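Local coordinates for siderophore enterobactin esterase (Emericella nidulans, PDB 6GUO), which hydrolyses the ester bonds of the bacterial siderophore enterobactin, releasing its iron inside the fungal cell, while leaving triacetylfusarinine C uncut, at the interface of chains A and B. Sequence-based numbering; all coordinates share one arbitrary frame. Chains: chain A/B, Putative siderophore-degrading esterase (Eurofung).

The interface of chains A and B. Residues chain A 61, 94-97; chain B 39, 69, 72-73, 76.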
# COMPACT_ATOMS: atom_id res chain seq x y z
N ASN A 61 9.88 -3.82 -8.75
CA ASN A 61 8.87 -3.16 -9.59
C ASN A 61 7.46 -3.22 -8.98
O ASN A 61 6.63 -2.37 -9.28
CB ASN A 61 8.79 -3.75 -11.01
CG ASN A 61 10.15 -3.92 -11.66
OD1 ASN A 61 10.82 -4.91 -11.42
ND2 ASN A 61 10.53 -2.97 -12.51
N THR A 94 7.89 -3.57 -18.53
CA THR A 94 6.94 -2.48 -18.79
C THR A 94 5.46 -2.86 -18.72
O THR A 94 4.66 -2.03 -18.30
CB THR A 94 7.22 -1.84 -20.17
OG1 THR A 94 7.15 -2.84 -21.19
CG2 THR A 94 8.60 -1.19 -20.18
N ASP A 95 5.10 -4.07 -19.13
CA ASP A 95 3.69 -4.52 -19.16
C ASP A 95 3.19 -5.19 -17.87
O ASP A 95 2.03 -5.58 -17.78
CB ASP A 95 3.46 -5.48 -20.34
CG ASP A 95 4.10 -6.85 -20.13
OD1 ASP A 95 3.46 -7.87 -20.44
OD2 ASP A 95 5.25 -6.90 -19.64
N SER A 96 4.07 -5.32 -16.88
CA SER A 96 3.77 -6.04 -15.64
C SER A 96 4.73 -5.56 -14.56
O SER A 96 5.73 -4.91 -14.87
CB SER A 96 3.93 -7.55 -15.87
OG SER A 96 3.83 -8.29 -14.67
N VAL A 97 4.42 -5.85 -13.30
CA VAL A 97 5.33 -5.52 -12.19
C VAL A 97 6.12 -6.72 -11.65
O VAL A 97 6.90 -6.57 -10.72
CB VAL A 97 4.62 -4.77 -11.03
CG1 VAL A 97 4.05 -3.45 -11.53
CG2 VAL A 97 3.54 -5.63 -10.37
N LEU B 39 -0.64 -0.64 -16.93
CA LEU B 39 0.64 -0.80 -17.62
C LEU B 39 0.53 -1.37 -19.03
O LEU B 39 1.43 -1.18 -19.85
CB LEU B 39 1.57 -1.68 -16.79
CG LEU B 39 2.03 -1.15 -15.43
CD1 LEU B 39 2.92 -2.18 -14.76
CD2 LEU B 39 2.76 0.17 -15.58
N GLU B 69 -0.07 1.09 -7.24
CA GLU B 69 0.71 -0.14 -7.19
C GLU B 69 -0.11 -1.35 -6.78
O GLU B 69 0.13 -2.45 -7.27
CB GLU B 69 1.93 0.03 -6.29
CG GLU B 69 3.00 -1.00 -6.60
CD GLU B 69 4.31 -0.67 -5.94
OE1 GLU B 69 4.37 -0.78 -4.70
OE2 GLU B 69 5.27 -0.31 -6.66
N ARG B 72 -1.73 -2.37 -10.01
CA ARG B 72 -0.78 -2.96 -10.97
C ARG B 72 -0.34 -4.38 -10.60
O ARG B 72 -0.14 -5.20 -11.49
CB ARG B 72 0.41 -2.02 -11.16
CG ARG B 72 -0.01 -0.79 -11.93
CD ARG B 72 1.05 0.27 -12.01
NE ARG B 72 0.54 1.39 -12.79
CZ ARG B 72 1.26 2.44 -13.20
NH1 ARG B 72 2.55 2.55 -12.91
NH2 ARG B 72 0.66 3.38 -13.91
N ARG B 73 -0.21 -4.66 -9.30
CA ARG B 73 0.06 -6.03 -8.85
C ARG B 73 -1.09 -6.98 -9.22
O ARG B 73 -0.85 -8.06 -9.77
CB ARG B 73 0.33 -6.08 -7.34
CG ARG B 73 1.68 -5.52 -6.94
CD ARG B 73 2.04 -5.89 -5.52
NE ARG B 73 1.10 -5.35 -4.54
CZ ARG B 73 1.21 -4.20 -3.88
NH1 ARG B 73 2.24 -3.37 -4.07
NH2 ARG B 73 0.26 -3.86 -3.01
N SER B 76 -1.45 -7.44 -13.07
CA SER B 76 -0.39 -8.31 -13.61
C SER B 76 -0.77 -9.79 -13.49
O SER B 76 -0.48 -10.58 -14.39
CB SER B 76 0.95 -8.04 -12.92
OG SER B 76 0.94 -8.45 -11.57
O HOH W 1 4.93 -0.35 -9.35
O HOH W 2 3.73 0.48 -19.32
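A:Val97 pushes its two methyl groups between B:Leu39 and helix 60-77 of chain B, and this fork shows how the two methyls of a branched side chain can pack against different parts of the partner in a dimer seam. The protein is a homodimer of α/β-hydrolase subunits, and the patch, repeated with the chains exchanged by the two-fold symmetry, sets the loop of residues 94-97 against the partner's helix 60-77 and the loop that carries B:Leu39.

One branch, CG1, lies anti to the carbonyl carbon (chi1 -61°) and meets the tip of B:Leu39, with 3.7 Å between A:Val97 CG1 and B:Leu39 CD1; the two side chains cross at about a right angle. The same methyl touches CB of B:Arg72. The other branch points at the helix backbone, A:Val97 CG2 lying 3.8 Å from B:Arg73 CA, so the two methyls divide between B:Leu39 with B:Arg72 on one side and the helix backbone at B:Arg73 on the other. B:Leu39 has a second task: its CD2 methyl sits over one face of the B:Arg72 guanidinium, offset toward the rim, which may help hold that group in place.

Farther along the helix, the hydroxyl of A:Ser96, anti to its backbone N (chi1 172°), rests against the CB methylene of B:Ser76 as a packing contact. B:Ser76 OG instead turns back to its own helix and donates to B:Arg73 O at 2.6 Å, the donor tilted 31° from the carbonyl plane.

Polar groups communicate across the seam through water. B:Glu69 reaches out with an extended chain and turns OE2 to one such water, while its OE1 forms a salt bridge within chain B to B:Arg73 NH1, 3.4 Å away, which may help hold the acid in place. At the poorly ordered A:Thr94, another water links the carbonyl oxygens A:Thr94 O and B:Leu39 O. The water at B:Glu69 bridges the subunits at the other end, 2.6 Å from A:Asn61 O and 2.7 Å from B:Glu69 OE2.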